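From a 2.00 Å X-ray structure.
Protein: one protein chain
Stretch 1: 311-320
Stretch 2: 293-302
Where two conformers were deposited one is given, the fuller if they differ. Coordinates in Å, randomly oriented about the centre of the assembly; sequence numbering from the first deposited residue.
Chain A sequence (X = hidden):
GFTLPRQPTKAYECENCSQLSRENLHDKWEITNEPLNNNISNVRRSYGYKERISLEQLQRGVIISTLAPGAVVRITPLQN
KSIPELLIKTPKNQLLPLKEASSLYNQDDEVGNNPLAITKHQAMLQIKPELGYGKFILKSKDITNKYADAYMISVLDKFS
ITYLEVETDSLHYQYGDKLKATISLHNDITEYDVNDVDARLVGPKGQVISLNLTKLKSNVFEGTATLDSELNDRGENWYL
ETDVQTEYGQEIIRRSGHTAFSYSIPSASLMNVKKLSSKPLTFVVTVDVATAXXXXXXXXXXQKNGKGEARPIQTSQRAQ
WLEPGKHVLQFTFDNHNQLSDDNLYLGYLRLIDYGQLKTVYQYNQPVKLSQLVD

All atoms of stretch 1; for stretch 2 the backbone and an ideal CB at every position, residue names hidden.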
# COMPACT_ATOMS: atom_id res chain seq x y z
N ARG A 311 -4.62 21.09 -24.39
CA ARG A 311 -3.27 20.61 -24.06
C ARG A 311 -2.54 21.52 -23.05
O ARG A 311 -2.69 22.74 -23.10
CB ARG A 311 -2.41 20.47 -25.33
CG ARG A 311 -2.41 21.70 -26.24
CD ARG A 311 -1.03 22.12 -26.65
NE ARG A 311 -1.04 23.41 -27.34
CZ ARG A 311 0.03 24.01 -27.85
NH1 ARG A 311 1.23 23.44 -27.73
NH2 ARG A 311 -0.08 25.18 -28.45
N PRO A 312 -1.70 20.94 -22.15
CA PRO A 312 -0.96 21.79 -21.20
C PRO A 312 0.17 22.57 -21.90
O PRO A 312 0.84 22.03 -22.79
CB PRO A 312 -0.43 20.79 -20.18
CG PRO A 312 -0.32 19.52 -20.90
CD PRO A 312 -1.39 19.51 -21.94
N ILE A 313 0.34 23.85 -21.52
CA ILE A 313 1.34 24.79 -22.04
C ILE A 313 2.55 24.87 -21.08
O ILE A 313 3.70 24.91 -21.54
CB ILE A 313 0.68 26.20 -22.26
CG1 ILE A 313 -0.34 26.22 -23.42
CG2 ILE A 313 1.70 27.37 -22.37
CD1 ILE A 313 0.24 25.94 -24.88
N GLN A 314 2.28 24.90 -19.76
CA GLN A 314 3.32 25.04 -18.74
C GLN A 314 2.81 24.70 -17.34
O GLN A 314 1.63 24.89 -17.04
CB GLN A 314 3.79 26.52 -18.75
CG GLN A 314 5.09 26.80 -18.02
CD GLN A 314 5.52 28.24 -18.11
OE1 GLN A 314 4.72 29.19 -17.98
NE2 GLN A 314 6.80 28.44 -18.30
N THR A 315 3.73 24.24 -16.49
CA THR A 315 3.46 23.99 -15.08
C THR A 315 4.21 25.05 -14.28
O THR A 315 5.33 25.40 -14.64
CB THR A 315 3.85 22.55 -14.66
OG1 THR A 315 3.19 21.62 -15.50
CG2 THR A 315 3.47 22.23 -13.21
N SER A 316 3.58 25.55 -13.21
CA SER A 316 4.14 26.55 -12.30
C SER A 316 4.07 26.03 -10.88
O SER A 316 3.11 25.36 -10.54
CB SER A 316 3.40 27.88 -12.42
OG SER A 316 3.79 28.80 -11.42
N GLN A 317 5.10 26.33 -10.08
CA GLN A 317 5.14 25.88 -8.72
C GLN A 317 5.72 26.95 -7.79
O GLN A 317 6.85 27.40 -8.00
CB GLN A 317 5.96 24.58 -8.61
CG GLN A 317 5.97 24.01 -7.21
CD GLN A 317 6.63 22.67 -7.15
OE1 GLN A 317 5.96 21.65 -7.29
NE2 GLN A 317 7.93 22.65 -6.96
N ARG A 318 4.97 27.30 -6.74
CA ARG A 318 5.37 28.23 -5.69
C ARG A 318 5.58 27.45 -4.40
O ARG A 318 4.62 26.90 -3.87
CB ARG A 318 4.31 29.34 -5.50
CG ARG A 318 4.54 30.28 -4.28
CD ARG A 318 5.72 31.24 -4.41
NE ARG A 318 5.54 32.17 -5.53
CZ ARG A 318 6.40 33.11 -5.89
NH1 ARG A 318 7.51 33.31 -5.20
NH2 ARG A 318 6.15 33.87 -6.94
N ALA A 319 6.81 27.39 -3.92
CA ALA A 319 7.16 26.68 -2.67
C ALA A 319 7.71 27.68 -1.65
O ALA A 319 8.59 28.47 -1.96
CB ALA A 319 8.18 25.58 -2.95
N GLN A 320 7.12 27.70 -0.45
CA GLN A 320 7.55 28.59 0.62
C GLN A 320 7.23 28.00 1.99
O GLN A 320 6.49 27.02 2.08
CB GLN A 320 6.94 30.00 0.49
CG GLN A 320 5.43 30.10 0.34
CD GLN A 320 5.07 31.51 -0.05
OE1 GLN A 320 4.91 31.82 -1.24
NE2 GLN A 320 4.98 32.40 0.92
N UNK A 293 5.02 24.59 8.18
CA UNK A 293 5.73 23.64 7.31
C UNK A 293 6.07 24.28 6.00
O UNK A 293 5.71 25.43 5.76
CB UNK A 293 4.90 22.38 7.07
N UNK A 294 6.73 23.52 5.14
CA UNK A 294 7.02 23.96 3.78
C UNK A 294 5.94 23.40 2.87
O UNK A 294 5.68 22.19 2.85
CB UNK A 294 8.41 23.51 3.33
N UNK A 295 5.32 24.28 2.10
CA UNK A 295 4.24 23.91 1.20
C UNK A 295 4.54 24.34 -0.22
O UNK A 295 5.19 25.38 -0.45
CB UNK A 295 2.92 24.52 1.67
N UNK A 296 4.03 23.56 -1.19
CA UNK A 296 4.19 23.93 -2.59
C UNK A 296 2.86 23.98 -3.25
O UNK A 296 2.08 23.04 -3.16
CB UNK A 296 5.11 22.96 -3.33
N UNK A 297 2.58 25.09 -3.90
CA UNK A 297 1.38 25.26 -4.69
C UNK A 297 1.74 25.02 -6.13
O UNK A 297 2.55 25.75 -6.68
CB UNK A 297 0.76 26.65 -4.49
N UNK A 298 1.14 23.99 -6.74
CA UNK A 298 1.41 23.62 -8.13
C UNK A 298 0.17 23.80 -8.98
O UNK A 298 -0.91 23.42 -8.54
CB UNK A 298 1.90 22.17 -8.22
N UNK A 299 0.33 24.37 -10.19
CA UNK A 299 -0.75 24.62 -11.15
C UNK A 299 -0.27 24.38 -12.58
O UNK A 299 0.93 24.48 -12.84
CB UNK A 299 -1.28 26.05 -11.00
N UNK A 300 -1.19 24.07 -13.48
CA UNK A 300 -0.87 23.82 -14.89
C UNK A 300 -1.76 24.71 -15.78
O UNK A 300 -2.97 24.76 -15.58
CB UNK A 300 -1.06 22.34 -15.24
N UNK A 301 -1.15 25.40 -16.74
CA UNK A 301 -1.85 26.23 -17.70
C UNK A 301 -2.15 25.40 -18.94
O UNK A 301 -1.24 24.83 -19.54
CB UNK A 301 -1.03 27.47 -18.05
N UNK A 302 -3.43 25.31 -19.30
CA UNK A 302 -3.93 24.58 -20.47
C UNK A 302 -4.40 25.56 -21.54
O UNK A 302 -4.75 26.69 -21.21
CB UNK A 302 -5.07 23.64 -20.08

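The two strands run antiparallel; as in any β-strand, side chains from 295 to 302 alternate between the face carrying Pro312, Thr315, Gln317 and Ala319 and the face carrying Gln314, Ser316, Arg318 and Gln320.

Position 293 has an ideal CB with nothing of stretch 1 within 5.5 Å, so this contact sets no preference; it is Ser293, bonded through OG elsewhere in the structure.

At 294 the CB points sideways, 4.2 Å from Gln320 O. A long chain could run back beside the small Ala319, whether aliphatic or charged. Arg294 does so, extended through three t rotamers: its NH2 comes 3.6 Å from Ala319 CB, and one guanidinium face lies against Ala319 C and Gln320 N.

Position 295 sits on the Gln320 face in a hydrogen-bonded pair, where the backbone does the pairing and most β-formers would fit. Tyr295 donates N to Gln320 O (3.0 Å) and accepts from Gln320 N at its O, while its ring leads away.

At 296 the strands are close, and the ideal CB is 4.1 Å from both Ala319 CB and Gln317 CG. A small apolar group suits this spacing; Ala296 answers Ala319, CB to CB at 4.1 Å.

Position 297 shares a face with Arg318, whose side-chain end leads away, so an aliphatic group is plausible but not dictated. Leu297 is anchored by its backbone, with Leu297 N to Arg318 O at 2.7 Å.

At 298 the ideal CB lies 4.2 Å from Gln317 OE1, an acceptor that suits a side chain carrying a donor, such as Gln or Asn, while a longer Lys is less closely matched. Gln298 uses NE2 to donate to Gln317 OE1 (2.9 Å), the contact's side-chain hydrogen bond, and its CG packs 3.9 Å from Thr315 CG2.

Position 299 faces Ser316's side of the sheet, and several residues would serve. Ser299 forms a reciprocal backbone pair, Ser316 N to Ser299 O being 2.9 Å.

At 300 the ideal CB is 4.3 Å from Thr315 OG1 and 5.2 Å from Pro312 CB, which leaves room for a β-branched group such as Val, Ile or Thr. Val300, rotamer p, brings CG2 to 3.7 Å from Pro312 CB.

At 301 a bulge shifts the register: Gln314 O receives its N, while its O accepts from Ile313 N (2.7 Å). With Ile313 CB 4.7 Å from the ideal CB, an aliphatic chain fits. Leu301 CD2 reaches Ile313 CG2 at 4.3 Å.

Position 302 opposes Pro312, whose ring suits an aromatic or a broad aliphatic. Phe302 lays its ring face under Pro312 CB, 4.1 Å from the ring centroid, a CH-pi contact.

Stretch 2 293-302: SRYALQSVLF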
# COMPACT_ATOMS: atom_id res chain seq x y z
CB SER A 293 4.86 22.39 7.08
OG SER A 293 5.58 21.34 6.46
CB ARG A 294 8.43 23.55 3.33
CG ARG A 294 8.78 24.10 1.96
CD ARG A 294 10.20 23.75 1.59
NE ARG A 294 10.57 24.37 0.32
CZ ARG A 294 10.84 25.66 0.14
NH1 ARG A 294 10.75 26.51 1.15
NH2 ARG A 294 11.15 26.11 -1.07
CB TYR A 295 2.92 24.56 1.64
CG TYR A 295 2.44 24.10 3.00
CD1 TYR A 295 1.61 23.00 3.13
CD2 TYR A 295 2.77 24.81 4.15
CE1 TYR A 295 1.16 22.57 4.39
CE2 TYR A 295 2.30 24.41 5.41
CZ TYR A 295 1.48 23.30 5.52
OH TYR A 295 1.06 22.86 6.75
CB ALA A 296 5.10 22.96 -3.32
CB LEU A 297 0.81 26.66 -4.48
CG LEU A 297 -0.36 27.05 -5.37
CD1 LEU A 297 -1.58 26.13 -5.15
CD2 LEU A 297 -0.72 28.49 -5.15
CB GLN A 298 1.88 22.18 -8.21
CG GLN A 298 2.74 21.89 -9.42
CD GLN A 298 3.07 20.42 -9.51
OE1 GLN A 298 2.51 19.69 -10.34
NE2 GLN A 298 4.01 19.98 -8.68
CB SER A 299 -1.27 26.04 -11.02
OG SER A 299 -2.49 26.20 -11.72
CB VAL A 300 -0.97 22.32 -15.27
CG1 VAL A 300 -2.38 21.78 -15.10
CG2 VAL A 300 -0.48 22.06 -16.70
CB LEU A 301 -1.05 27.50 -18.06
CG LEU A 301 -1.72 28.51 -18.99
CD1 LEU A 301 -2.79 29.31 -18.27
CD2 LEU A 301 -0.71 29.47 -19.54
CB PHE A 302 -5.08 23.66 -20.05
CG PHE A 302 -4.70 22.27 -19.63
CD1 PHE A 302 -4.25 22.01 -18.34
CD2 PHE A 302 -4.85 21.19 -20.51
CE1 PHE A 302 -3.91 20.71 -17.95
CE2 PHE A 302 -4.51 19.89 -20.11
CZ PHE A 302 -4.04 19.66 -18.83
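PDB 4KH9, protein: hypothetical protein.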